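Local coordinates for protein metallo-beta-lactamase 1 (Acinetobacter baumannii, PDB 5MMD) that probably hydrolyses beta-lactam antibiotics to substituted beta-amino acids with the help of active-site zinc ions, as a class B metallo-beta-lactamase, at residues G16-K21 / V61-S66; V32-L37 / H80-A85; K44-D49 / S125-F130; W89-G92 / T96-A99; L102-L107 / K112-S117. All coordinates share one frame; numbering follows the deposited sequence.

Interaction 1 of 5, residues G16-K21 / V61-S66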
# COMPACT_ATOMS: atom_id res chain seq x y z
N GLY A 16 -4.38 1.51 17.49
CA GLY A 16 -5.24 1.00 16.43
C GLY A 16 -4.68 1.05 15.03
O GLY A 16 -5.43 1.05 14.06
N VAL A 17 -3.36 1.03 14.90
CA VAL A 17 -2.75 0.97 13.60
C VAL A 17 -1.63 -0.04 13.68
O VAL A 17 -0.72 0.11 14.48
CB VAL A 17 -2.21 2.31 13.14
CG1 VAL A 17 -1.63 2.16 11.75
CG2 VAL A 17 -3.29 3.35 13.18
N PHE A 18 -1.74 -1.06 12.84
CA PHE A 18 -0.82 -2.20 12.83
C PHE A 18 -0.13 -2.36 11.50
O PHE A 18 -0.79 -2.35 10.47
CB PHE A 18 -1.57 -3.48 13.16
CG PHE A 18 -2.26 -3.43 14.48
CD1 PHE A 18 -3.58 -2.98 14.56
CD2 PHE A 18 -1.59 -3.78 15.65
CE1 PHE A 18 -4.24 -2.92 15.79
CE2 PHE A 18 -2.25 -3.74 16.90
CZ PHE A 18 -3.57 -3.30 16.97
N LEU A 19 1.20 -2.49 11.51
CA LEU A 19 1.95 -2.79 10.29
C LEU A 19 2.01 -4.30 10.10
O LEU A 19 2.41 -5.03 11.02
CB LEU A 19 3.35 -2.21 10.38
CG LEU A 19 4.38 -2.56 9.31
CD1 LEU A 19 4.23 -1.69 8.13
CD2 LEU A 19 5.77 -2.40 9.88
N HIS A 20 1.64 -4.79 8.92
CA HIS A 20 1.79 -6.21 8.65
C HIS A 20 2.89 -6.38 7.58
O HIS A 20 3.05 -5.56 6.67
CB HIS A 20 0.45 -6.86 8.26
CG HIS A 20 -0.14 -6.38 6.96
ND1 HIS A 20 0.21 -6.93 5.74
CD2 HIS A 20 -1.12 -5.48 6.70
CE1 HIS A 20 -0.46 -6.32 4.78
NE2 HIS A 20 -1.31 -5.46 5.34
N LYS A 21 3.68 -7.43 7.74
CA LYS A 21 4.85 -7.61 6.91
C LYS A 21 4.84 -9.03 6.47
O LYS A 21 4.67 -9.93 7.28
CB LYS A 21 6.10 -7.25 7.69
CG LYS A 21 7.36 -7.18 6.86
CD LYS A 21 8.59 -6.85 7.75
CE LYS A 21 8.46 -5.55 8.49
NZ LYS A 21 8.48 -4.32 7.60
N VAL A 61 -6.25 -12.22 8.54
CA VAL A 61 -7.68 -12.16 8.82
C VAL A 61 -7.97 -12.90 10.10
O VAL A 61 -8.77 -12.43 10.91
CB VAL A 61 -8.51 -12.73 7.64
CG1 VAL A 61 -9.95 -12.91 8.04
CG2 VAL A 61 -8.41 -11.77 6.49
N ASP A 62 -7.29 -14.02 10.30
CA ASP A 62 -7.44 -14.78 11.55
C ASP A 62 -6.92 -13.97 12.76
O ASP A 62 -7.53 -13.98 13.84
CB ASP A 62 -6.70 -16.12 11.45
CG ASP A 62 -6.90 -16.98 12.69
OD1 ASP A 62 -8.05 -17.08 13.17
OD2 ASP A 62 -5.92 -17.55 13.19
N TRP A 63 -5.80 -13.28 12.57
CA TRP A 63 -5.25 -12.43 13.62
C TRP A 63 -6.28 -11.36 14.02
O TRP A 63 -6.56 -11.16 15.21
CB TRP A 63 -3.94 -11.79 13.16
CG TRP A 63 -3.35 -10.89 14.20
CD1 TRP A 63 -2.51 -11.26 15.23
CD2 TRP A 63 -3.54 -9.48 14.33
NE1 TRP A 63 -2.18 -10.16 15.99
CE2 TRP A 63 -2.80 -9.06 15.46
CE3 TRP A 63 -4.26 -8.53 13.60
CZ2 TRP A 63 -2.76 -7.75 15.87
CZ3 TRP A 63 -4.23 -7.22 14.03
CH2 TRP A 63 -3.48 -6.84 15.14
N ILE A 64 -6.83 -10.68 13.02
CA ILE A 64 -7.86 -9.65 13.22
C ILE A 64 -9.07 -10.20 13.97
O ILE A 64 -9.59 -9.56 14.89
CB ILE A 64 -8.30 -9.05 11.86
CG1 ILE A 64 -7.14 -8.29 11.22
CG2 ILE A 64 -9.50 -8.12 12.01
CD1 ILE A 64 -7.47 -7.79 9.81
N ARG A 65 -9.53 -11.39 13.60
CA ARG A 65 -10.69 -11.94 14.25
C ARG A 65 -10.36 -12.36 15.69
O ARG A 65 -11.17 -12.20 16.59
CB ARG A 65 -11.26 -13.10 13.44
CG ARG A 65 -11.78 -12.57 12.12
CD ARG A 65 -12.34 -13.57 11.14
NE ARG A 65 -13.18 -12.83 10.20
NH1 ARG A 65 -13.55 -14.59 8.75
NH2 ARG A 65 -14.49 -12.52 8.37
N SER A 66 -9.15 -12.86 15.91
CA SER A 66 -8.71 -13.29 17.24
C SER A 66 -8.58 -12.11 18.21
O SER A 66 -8.71 -12.29 19.42
CB SER A 66 -7.38 -14.03 17.15
OG SER A 66 -6.33 -13.10 16.90

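Interaction 2 of 5, residues V32-L37 / H80-A85. With ZN (zinc ion), chain E; ZN (zinc ion), chain C.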
# COMPACT_ATOMS: atom_id res chain seq x y z
N VAL A 32 12.42 -10.83 -0.24
CA VAL A 32 11.90 -9.49 -0.14
C VAL A 32 10.70 -9.46 0.84
O VAL A 32 9.93 -10.42 0.93
CB VAL A 32 11.45 -8.98 -1.54
CG1 VAL A 32 11.00 -7.54 -1.50
CG2 VAL A 32 12.54 -9.18 -2.54
N SER A 33 10.54 -8.39 1.61
CA SER A 33 9.36 -8.26 2.45
C SER A 33 8.45 -7.15 1.89
O SER A 33 8.91 -6.25 1.21
CB SER A 33 9.74 -7.95 3.90
OG SER A 33 10.36 -6.68 4.00
N SER A 34 7.20 -7.18 2.27
CA SER A 34 6.23 -6.17 1.82
C SER A 34 5.38 -5.72 2.98
O SER A 34 5.00 -6.56 3.77
CB SER A 34 5.35 -6.75 0.72
OG SER A 34 4.16 -5.99 0.53
N ASN A 35 5.09 -4.43 3.06
CA ASN A 35 4.30 -3.84 4.15
C ASN A 35 2.84 -3.61 3.76
O ASN A 35 2.54 -3.33 2.61
CB ASN A 35 4.85 -2.49 4.59
CG ASN A 35 6.28 -2.56 5.08
OD1 ASN A 35 6.70 -3.54 5.68
ND2 ASN A 35 7.03 -1.50 4.83
N GLY A 36 1.97 -3.68 4.75
CA GLY A 36 0.62 -3.12 4.60
C GLY A 36 0.17 -2.68 5.99
O GLY A 36 0.98 -2.76 6.92
N LEU A 37 -1.05 -2.17 6.13
CA LEU A 37 -1.56 -1.81 7.46
C LEU A 37 -2.86 -2.51 7.78
O LEU A 37 -3.62 -2.91 6.91
CB LEU A 37 -1.76 -0.30 7.59
CG LEU A 37 -0.56 0.65 7.41
CD1 LEU A 37 -0.95 2.11 7.44
CD2 LEU A 37 0.53 0.39 8.47
N HIS A 80 0.35 -4.81 -8.32
CA HIS A 80 1.40 -5.83 -8.11
C HIS A 80 1.03 -6.85 -7.03
O HIS A 80 0.30 -6.56 -6.06
CB HIS A 80 2.75 -5.19 -7.82
CG HIS A 80 3.37 -4.53 -9.01
ND1 HIS A 80 4.35 -3.56 -8.90
CD2 HIS A 80 3.14 -4.70 -10.33
CE1 HIS A 80 4.71 -3.18 -10.12
NE2 HIS A 80 3.98 -3.85 -11.00
N GLU A 81 1.50 -8.06 -7.26
CA GLU A 81 1.18 -9.21 -6.43
C GLU A 81 1.49 -9.01 -4.94
O GLU A 81 0.82 -9.60 -4.10
CB GLU A 81 1.94 -10.42 -6.94
CG GLU A 81 1.53 -11.75 -6.36
CD GLU A 81 0.16 -12.23 -6.80
OE1 GLU A 81 -0.23 -13.30 -6.30
OE2 GLU A 81 -0.50 -11.61 -7.66
N ASP A 82 2.47 -8.17 -4.61
CA ASP A 82 2.80 -7.97 -3.20
C ASP A 82 1.66 -7.26 -2.44
O ASP A 82 1.61 -7.34 -1.24
CB ASP A 82 4.16 -7.23 -2.98
CG ASP A 82 4.28 -5.90 -3.72
OD1 ASP A 82 3.71 -5.79 -4.83
OD2 ASP A 82 5.04 -5.00 -3.22
N LYS A 83 0.73 -6.63 -3.14
CA LYS A 83 -0.37 -5.87 -2.48
C LYS A 83 -1.77 -6.41 -2.79
O LYS A 83 -2.77 -5.98 -2.17
CB LYS A 83 -0.29 -4.40 -2.90
CG LYS A 83 1.03 -3.71 -2.70
CD LYS A 83 1.61 -3.86 -1.28
CE LYS A 83 2.94 -3.09 -1.17
NZ LYS A 83 3.61 -3.40 0.09
N THR A 84 -1.85 -7.35 -3.74
CA THR A 84 -3.10 -7.91 -4.23
C THR A 84 -3.17 -9.43 -4.11
O THR A 84 -4.16 -10.01 -4.54
CB THR A 84 -3.33 -7.61 -5.72
OG1 THR A 84 -2.26 -8.18 -6.50
CG2 THR A 84 -3.44 -6.08 -5.96
N ALA A 85 -2.16 -10.09 -3.57
CA ALA A 85 -2.16 -11.56 -3.63
C ALA A 85 -3.38 -12.14 -2.95
O ALA A 85 -3.83 -13.22 -3.32
CB ALA A 85 -0.87 -12.18 -3.01
ZN ZN E . 4.79 -2.66 -7.15
ZN ZN C . 5.89 -3.34 -3.94
O HOH W 1 2.06 -6.73 1.41
O HOH W 2 5.64 -3.71 -5.96

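Interaction 3 of 5, residues K44-D49 / S125-F130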
# COMPACT_ATOMS: atom_id res chain seq x y z
N LYS A 44 -13.97 -1.76 14.07
CA LYS A 44 -13.86 -2.27 12.69
C LYS A 44 -12.44 -2.16 12.17
O LYS A 44 -11.80 -1.13 12.32
CB LYS A 44 -14.80 -1.51 11.76
CG LYS A 44 -16.24 -1.44 12.30
CD LYS A 44 -17.11 -0.43 11.56
CE LYS A 44 -18.52 -0.36 12.14
NZ LYS A 44 -18.67 0.32 13.48
N ALA A 45 -12.00 -3.21 11.47
CA ALA A 45 -10.64 -3.28 10.91
C ALA A 45 -10.63 -3.15 9.39
O ALA A 45 -11.42 -3.83 8.70
CB ALA A 45 -9.96 -4.56 11.30
N PHE A 46 -9.76 -2.29 8.87
CA PHE A 46 -9.65 -2.16 7.43
C PHE A 46 -8.23 -2.53 7.04
O PHE A 46 -7.27 -2.06 7.67
CB PHE A 46 -9.98 -0.75 6.96
CG PHE A 46 -10.51 -0.71 5.56
CD1 PHE A 46 -9.66 -0.72 4.50
CD2 PHE A 46 -11.87 -0.71 5.32
CE1 PHE A 46 -10.15 -0.71 3.18
CE2 PHE A 46 -12.37 -0.69 4.01
CZ PHE A 46 -11.48 -0.71 2.96
N ILE A 47 -8.09 -3.42 6.06
CA ILE A 47 -6.76 -3.80 5.55
C ILE A 47 -6.30 -2.90 4.42
O ILE A 47 -7.01 -2.74 3.41
CB ILE A 47 -6.74 -5.21 5.06
CG1 ILE A 47 -7.04 -6.15 6.19
CG2 ILE A 47 -5.36 -5.58 4.48
CD1 ILE A 47 -7.53 -7.51 5.74
N ILE A 48 -5.15 -2.27 4.60
CA ILE A 48 -4.48 -1.54 3.53
C ILE A 48 -3.34 -2.41 2.95
O ILE A 48 -2.28 -2.55 3.56
CB ILE A 48 -3.93 -0.19 3.99
CG1 ILE A 48 -5.06 0.67 4.58
CG2 ILE A 48 -3.22 0.51 2.83
CD1 ILE A 48 -4.56 2.05 5.15
N ASP A 49 -3.64 -2.95 1.78
CA ASP A 49 -2.83 -3.90 0.97
C ASP A 49 -2.82 -5.28 1.58
O ASP A 49 -2.68 -5.44 2.79
CB ASP A 49 -1.42 -3.36 0.76
CG ASP A 49 -1.39 -2.30 -0.30
OD1 ASP A 49 -2.39 -2.24 -1.03
OD2 ASP A 49 -0.43 -1.52 -0.38
N SER A 125 -12.89 7.99 -0.18
CA SER A 125 -12.79 7.80 1.25
C SER A 125 -13.49 6.51 1.63
O SER A 125 -14.43 6.07 0.97
CB SER A 125 -13.38 9.00 2.00
OG SER A 125 -14.72 8.77 2.27
N LEU A 126 -12.97 5.87 2.67
CA LEU A 126 -13.44 4.58 3.14
C LEU A 126 -13.65 4.62 4.65
O LEU A 126 -13.12 5.47 5.35
CB LEU A 126 -12.42 3.49 2.81
CG LEU A 126 -12.10 3.20 1.34
CD1 LEU A 126 -10.82 2.44 1.22
CD2 LEU A 126 -13.19 2.39 0.78
N MET A 127 -14.41 3.65 5.13
CA MET A 127 -14.70 3.49 6.54
C MET A 127 -15.14 4.84 7.20
O MET A 127 -14.52 5.33 8.14
CB MET A 127 -13.48 2.87 7.26
CG MET A 127 -13.92 2.06 8.47
SD MET A 127 -12.72 0.90 9.15
CE MET A 127 -11.35 2.02 9.36
N ASP A 128 -16.20 5.42 6.66
CA ASP A 128 -16.77 6.69 7.17
C ASP A 128 -15.73 7.79 7.25
O ASP A 128 -15.71 8.61 8.20
CB ASP A 128 -17.39 6.50 8.53
CG ASP A 128 -18.50 5.48 8.54
OD1 ASP A 128 -19.15 5.28 7.50
OD2 ASP A 128 -18.74 4.89 9.61
N GLY A 129 -14.86 7.80 6.24
CA GLY A 129 -13.90 8.86 6.07
C GLY A 129 -12.68 8.68 6.96
O GLY A 129 -11.78 9.51 6.96
N PHE A 130 -12.62 7.58 7.69
CA PHE A 130 -11.43 7.30 8.51
C PHE A 130 -10.20 7.11 7.63
O PHE A 130 -9.08 7.43 8.06
CB PHE A 130 -11.65 6.08 9.41
CG PHE A 130 -10.79 6.07 10.65
CD1 PHE A 130 -9.67 5.27 10.72
CD2 PHE A 130 -11.11 6.86 11.75
CE1 PHE A 130 -8.87 5.24 11.85
CE2 PHE A 130 -10.33 6.82 12.90
CZ PHE A 130 -9.20 6.03 12.93

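Interaction 4 of 5, residues W89-G92 / T96-A99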
# COMPACT_ATOMS: atom_id res chain seq x y z
N TRP A 89 -8.68 -14.68 -2.23
CA TRP A 89 -9.10 -15.36 -1.02
C TRP A 89 -10.15 -14.51 -0.29
O TRP A 89 -11.16 -15.03 0.17
CB TRP A 89 -7.90 -15.66 -0.12
CG TRP A 89 -8.29 -16.41 1.11
CD1 TRP A 89 -8.39 -17.77 1.28
CD2 TRP A 89 -8.67 -15.82 2.35
NE1 TRP A 89 -8.80 -18.05 2.56
CE2 TRP A 89 -8.98 -16.88 3.24
CE3 TRP A 89 -8.80 -14.52 2.79
CZ2 TRP A 89 -9.41 -16.66 4.54
CZ3 TRP A 89 -9.23 -14.30 4.10
CH2 TRP A 89 -9.54 -15.37 4.95
N LEU A 90 -9.96 -13.20 -0.27
CA LEU A 90 -10.85 -12.32 0.46
C LEU A 90 -12.22 -12.28 -0.23
O LEU A 90 -13.27 -12.33 0.43
CB LEU A 90 -10.26 -10.92 0.53
CG LEU A 90 -9.03 -10.67 1.41
CD1 LEU A 90 -8.47 -9.28 1.11
CD2 LEU A 90 -9.39 -10.82 2.87
N ASN A 91 -12.19 -12.20 -1.55
CA ASN A 91 -13.38 -12.27 -2.37
C ASN A 91 -14.18 -13.51 -2.05
O ASN A 91 -15.41 -13.48 -1.92
CB ASN A 91 -13.02 -12.26 -3.84
CG ASN A 91 -12.70 -10.89 -4.35
OD1 ASN A 91 -12.84 -9.89 -3.63
ND2 ASN A 91 -12.25 -10.81 -5.59
N GLY A 92 -13.47 -14.63 -1.96
CA GLY A 92 -14.08 -15.90 -1.63
C GLY A 92 -14.78 -15.92 -0.28
O GLY A 92 -15.69 -16.72 -0.08
N THR A 96 -15.27 -7.53 1.44
CA THR A 96 -15.16 -6.54 0.37
C THR A 96 -13.72 -6.05 0.10
O THR A 96 -13.03 -5.53 0.97
CB THR A 96 -16.05 -5.32 0.65
OG1 THR A 96 -17.36 -5.79 0.92
CG2 THR A 96 -16.10 -4.42 -0.54
N THR A 97 -13.31 -6.22 -1.15
CA THR A 97 -12.04 -5.76 -1.65
C THR A 97 -12.26 -4.52 -2.50
O THR A 97 -13.23 -4.43 -3.28
CB THR A 97 -11.33 -6.85 -2.47
OG1 THR A 97 -12.22 -7.32 -3.49
CG2 THR A 97 -10.98 -8.01 -1.58
N TYR A 98 -11.38 -3.56 -2.33
CA TYR A 98 -11.40 -2.32 -3.10
C TYR A 98 -10.10 -2.13 -3.88
O TYR A 98 -9.04 -2.50 -3.43
CB TYR A 98 -11.57 -1.09 -2.20
CG TYR A 98 -12.81 -1.04 -1.36
CD1 TYR A 98 -13.87 -0.25 -1.73
CD2 TYR A 98 -12.90 -1.75 -0.18
CE1 TYR A 98 -15.03 -0.20 -0.96
CE2 TYR A 98 -14.04 -1.70 0.60
CZ TYR A 98 -15.08 -0.91 0.23
OH TYR A 98 -16.23 -0.86 1.01
N ALA A 99 -10.22 -1.47 -5.04
CA ALA A 99 -9.08 -0.96 -5.76
C ALA A 99 -9.55 0.17 -6.65
O ALA A 99 -10.75 0.34 -6.82
CB ALA A 99 -8.42 -2.05 -6.58

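Interaction 5 of 5, residues L102-L107 / K112-S117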
# COMPACT_ATOMS: atom_id res chain seq x y z
N LEU A 102 -8.62 1.81 -12.41
CA LEU A 102 -7.41 1.62 -13.22
C LEU A 102 -6.65 0.37 -12.75
O LEU A 102 -6.23 -0.49 -13.55
CB LEU A 102 -6.51 2.85 -13.12
CG LEU A 102 -5.15 2.70 -13.81
CD1 LEU A 102 -5.35 2.22 -15.28
CD2 LEU A 102 -4.42 4.01 -13.78
N THR A 103 -6.49 0.26 -11.45
CA THR A 103 -5.86 -0.93 -10.91
C THR A 103 -6.64 -2.20 -11.35
O THR A 103 -6.03 -3.16 -11.79
CB THR A 103 -5.78 -0.86 -9.40
OG1 THR A 103 -4.73 0.04 -9.06
CG2 THR A 103 -5.50 -2.24 -8.80
N ASN A 104 -7.97 -2.16 -11.26
CA ASN A 104 -8.78 -3.31 -11.68
C ASN A 104 -8.62 -3.60 -13.18
O ASN A 104 -8.66 -4.75 -13.59
CB ASN A 104 -10.27 -3.10 -11.33
CG ASN A 104 -10.68 -3.86 -10.07
OD1 ASN A 104 -9.83 -4.48 -9.41
ND2 ASN A 104 -11.97 -3.82 -9.72
N GLU A 105 -8.41 -2.57 -13.98
CA GLU A 105 -8.28 -2.81 -15.42
C GLU A 105 -6.98 -3.52 -15.71
O GLU A 105 -6.93 -4.39 -16.60
CB GLU A 105 -8.36 -1.51 -16.19
CG GLU A 105 -9.78 -0.98 -16.34
CD GLU A 105 -10.71 -1.89 -17.18
OE1 GLU A 105 -10.28 -2.50 -18.19
OE2 GLU A 105 -11.91 -1.99 -16.82
N ILE A 106 -5.93 -3.17 -14.95
CA ILE A 106 -4.63 -3.81 -15.09
C ILE A 106 -4.73 -5.27 -14.67
O ILE A 106 -4.34 -6.16 -15.44
CB ILE A 106 -3.57 -3.06 -14.27
CG1 ILE A 106 -3.36 -1.67 -14.87
CG2 ILE A 106 -2.25 -3.85 -14.23
CD1 ILE A 106 -2.58 -0.72 -13.99
N LEU A 107 -5.30 -5.52 -13.50
CA LEU A 107 -5.56 -6.88 -13.05
C LEU A 107 -6.34 -7.65 -14.13
O LEU A 107 -6.00 -8.79 -14.45
CB LEU A 107 -6.34 -6.88 -11.72
CG LEU A 107 -5.56 -6.31 -10.52
CD1 LEU A 107 -6.43 -6.25 -9.27
CD2 LEU A 107 -4.36 -7.18 -10.23
N LYS A 112 -5.95 -11.61 -13.99
CA LYS A 112 -5.98 -11.73 -12.54
C LYS A 112 -7.35 -11.40 -11.94
O LYS A 112 -8.16 -10.68 -12.54
CB LYS A 112 -4.91 -10.80 -11.93
CG LYS A 112 -3.46 -11.24 -12.24
CD LYS A 112 -2.48 -10.13 -11.92
CE LYS A 112 -1.05 -10.57 -12.19
NZ LYS A 112 -0.21 -9.37 -12.12
N GLU A 113 -7.60 -11.97 -10.76
CA GLU A 113 -8.76 -11.65 -9.95
C GLU A 113 -8.82 -10.15 -9.70
O GLU A 113 -7.83 -9.55 -9.30
CB GLU A 113 -8.69 -12.42 -8.62
CG GLU A 113 -9.86 -12.18 -7.69
CD GLU A 113 -11.04 -13.11 -7.98
OE1 GLU A 113 -10.93 -13.95 -8.91
OE2 GLU A 113 -12.05 -13.00 -7.28
N GLN A 114 -9.98 -9.54 -9.94
CA GLN A 114 -10.21 -8.13 -9.63
C GLN A 114 -10.79 -7.89 -8.22
O GLN A 114 -11.47 -8.76 -7.64
CB GLN A 114 -11.18 -7.50 -10.64
CG GLN A 114 -10.73 -7.48 -12.09
CD GLN A 114 -11.85 -6.94 -12.99
OE1 GLN A 114 -12.90 -7.57 -13.14
NE2 GLN A 114 -11.67 -5.72 -13.47
N ALA A 115 -10.55 -6.71 -7.66
CA ALA A 115 -11.29 -6.32 -6.44
C ALA A 115 -12.78 -6.19 -6.77
O ALA A 115 -13.13 -5.87 -7.91
CB ALA A 115 -10.77 -5.01 -5.88
N ARG A 116 -13.63 -6.39 -5.76
CA ARG A 116 -15.07 -6.40 -5.95
C ARG A 116 -15.61 -5.00 -6.15
O ARG A 116 -16.54 -4.81 -6.93
CB ARG A 116 -15.79 -7.09 -4.78
CG ARG A 116 -15.86 -8.61 -4.92
CD ARG A 116 -16.75 -9.33 -3.88
NE ARG A 116 -18.20 -9.16 -4.01
NH1 ARG A 116 -18.54 -10.76 -5.65
NH2 ARG A 116 -20.29 -9.60 -4.78
N SER A 117 -15.06 -4.02 -5.45
CA SER A 117 -15.52 -2.63 -5.60
C SER A 117 -14.41 -1.78 -6.12
O SER A 117 -13.28 -1.97 -5.73
CB SER A 117 -16.02 -2.05 -4.28
OG SER A 117 -16.95 -2.94 -3.71

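Interaction 1 of 5, residues G16-K21 / V61-S66
The phenyl ring of Phe18 lies beneath the six-membered ring of Trp63, which meets it edge-on. Atom CH2 of Trp63 stands 3.5 Å above the Phe18 plane, over its centre, so that all six carbons of the phenyl ring lie at similar distances from it; the shortest is the 3.6 Å between Phe18 CD2 and Trp63 CH2. Next to it on the indole rim, Trp63 CZ2 comes to 4.1 Å from Phe18 CD2. With ring centroids 4.9 Å apart and planes inclined at 70°, the pair is a T-shaped, edge-to-face stack in which tryptophan offers the edge and phenylalanine the face.

Both side chains leave their backbones toward each other. In Trp63, CG anti to the backbone N (chi1 180°), with the indole turned by a chi2 of 86°, puts the CH2 corner of the benzo ring over Phe18. These two residues bridge the gap alone: the nearest CA atoms, those of Phe18 and Ile64, are still 10.3 Å apart. At the end of the helix Ser66 OG donates a hydrogen bond of 2.6 Å to Trp63 O, tying its last turn.

The contact places helix 54-66 against strand 17-26 near the edge of the larger sheet. Trp63 also touches Val10 of strand 9-14, while Phe18 packs on Ile40 and Tyr69. The interaction is wholly aromatic and apolar: a C-H edge, slightly positive, probably points into the electron-rich face of Phe18, giving the helix–sheet packing a preferred ring orientation without any polar bond between the segments.

Interaction 2 of 5, residues V32-L37 / H80-A85
Ser34, pointing from its strand toward the short helix, receives a hydrogen bond of 2.7 Å from Lys83 NZ on its OG. Its hydroxyl is anti to the backbone N (chi1 163°), which sets it beside the lysine ammonium and 3.7 Å from Asp82 CB. A water also lies between the two segments here, between Ser34 OG and Asp82 O and 2.8 Å from Asp82 O.

Asn35 turns its side chain away, to Lys21 and to the carbonyls of Pro199 and Gly202, but its backbone serves the contact. Asn35 O accepts the second bond of Lys83 NZ, also 2.7 Å, in the carbonyl plane and on a lone pair. The lysine chain bends at chi2 (-51°) and then runs extended, delivering its amino group between the strand's hydroxyl and carbonyl; Gly200 O is a further acceptor.

Across from this strand lie the metal ligands. Asp82 OD2 binds one zinc ion at 2.0 Å, completed by Cys159 and His201, and His80 ND1 binds the other at 2.0 Å, with His78 and His140. One water bridges both zinc ions and donates to Asp82 OD1. Lys83 NZ makes a long salt bridge with Asp82 OD2. The buried ammonium is thus gripped by Ser34 OG, Asn35 O and Gly200 O, which together fix it beside the zinc ligand Asp82.

Interaction 3 of 5, residues K44-D49 / S125-F130
Phe46 meets both Leu126 and Met127, and these apolar touches form the first shell. Leu126 CD1 reaches the far end of the phenyl ring, 3.7 Å from Phe46 CZ, with the two side chains crossing at about a right angle. At the other end of the same residue, Met127 SD lies 3.9 Å from Phe46 CB, and its CE methyl is equally close. The sulfur sits 5.4 Å from the ring centroid and 73° off the normal, an oblique Met-aromatic contact. It also comes within 3.9 Å of Lys44 O, alongside the strand.

Met127 gets there through its bend at chi3 (53°), which folds the methyl back over Phe46 CB. Met127 opens a type I' beta turn whose central residues, Asp128 and Gly129, have positive phi; the turn is closed by Phe130 N to Met127 O at 3.0 Å.

Farther out, Ile75 touches both Phe46 and Leu126, while Leu131 packs on Phe46 and Val133 on Leu126. The contact therefore joins strand 44-48 of the larger sheet to the hairpin between strands 123-126 and 131-134 of the smaller one. Phe46 and Leu126 belong to the apolar layer between the two sheets of the alpha-beta/beta-alpha sandwich characteristic of metallo-beta-lactamases, with Met127 and Lys44 at its margin.

Interaction 4 of 5, residues W89-G92 / T96-A99
Hydrogen bonding is centred on Thr97, whose hydroxyl donates to the side-chain amide of Asn91. The bond from Thr97 OG1 to Asn91 OD1 is short, 2.6 Å, and enters in the carbonyl plane on a lone pair, with a C=O...donor angle of 142°. The two side chains cross at about a right angle. Asn91 does not aim at the strand from its CA; its end swings there, and a chi2 of -6° turns OD1 toward the threonine while ND2 faces the other way. The same Thr97 OG1 accepts from the backbone N of Arg116, and Asn91 ND2 donates to Glu113 OE2 and to Gln114 O.

Apolar packing lies next to this bond. The methyl of Thr97, CG2, rests 3.7 Å from Leu90 CB and 3.9 Å from Leu90 CD1. With chi1 at 54°, Thr97 sends its hydroxyl to the asparagine and lays its methyl against Leu90, where CG2 is also beside Asn91 OD1, at 3.3 Å. Leu90 and Thr97 each touch Ser74 of strand 70-75, which runs beside strand 97-100 in the sheet.

The contact joins helix 87-92 to strand 97-100, across a short connection. Because Asn91 accepts from Thr97 and donates to the loop of residues 113 and 114, its amide orientation is defined by partners on both sides. The hydroxyl of Thr97, donating to one segment and accepting from another, similarly has its rotation fixed within this small buried polar cluster of helix, strand and loop.

Interaction 5 of 5, residues L102-L107 / K112-S117
Asn104 and Ala115 exchange a pair of hydrogen bonds, the main polar link here. Ala115 N donates to Asn104 OD1 at 2.9 Å, and Asn104 ND2 donates to Ala115 O at 3.0 Å, so one side-chain amide pairs with the N-H and C=O of a single residue. Both bonds are tilted from the carbonyl planes. Gln114 adds a third: with CG anti to its carbonyl carbon (chi1 -62°) and the chain extended beyond, its NE2 reaches over to donate to Asn104 O at 3.2 Å from above the carbonyl plane. At the far end of the helix segment, Lys112 N donates to the backbone O of Leu107 at 2.9 Å.

Van der Waals packing surrounds Leu107. Its CD1 lies against a carbonyl, 3.6 Å from Glu113 O, whereas its CD2 meets the aliphatic Lys112 CD at 3.9 Å, the two side chains crossing at about a right angle. The lysine chain then extends onward to a salt bridge with Glu110. Ala115 packs on Thr97 and Ala99.

These bonds fasten the chain that returns from helix 101-109 along the helix side before it enters strand 117-119. The arrangement is that of a helix-to-strand connection at the edge of the larger sheet, within a beta-alpha-beta crossover between strands 97-100 and 117-119.

Overall arrangement
Interaction 2 is the most central and fully buried; its link is a lysine ammonium hydrogen-bonded to strand oxygens, beside the zinc ligands. Interactions 1 and 3 are partly buried and apolar, pressing a helix and a hairpin of the smaller sheet, respectively, against the larger sheet. Strands 17-26, 32-41 and 44-48, neighbours in that sheet, carry interactions 1, 2 and 3 in turn, so interactions 1 and 2 touch through adjoining strands. Interactions 4 and 5 lie farther along the sheet, join elements close in sequence, rely on side-chain amides and share a hydrogen-bonded interface; interaction 4 is buried although about 15 Å from the chain centre, interaction 5 partly buried. Tyr98 packs on Phe46 and Leu126, linking interactions 3 and 4.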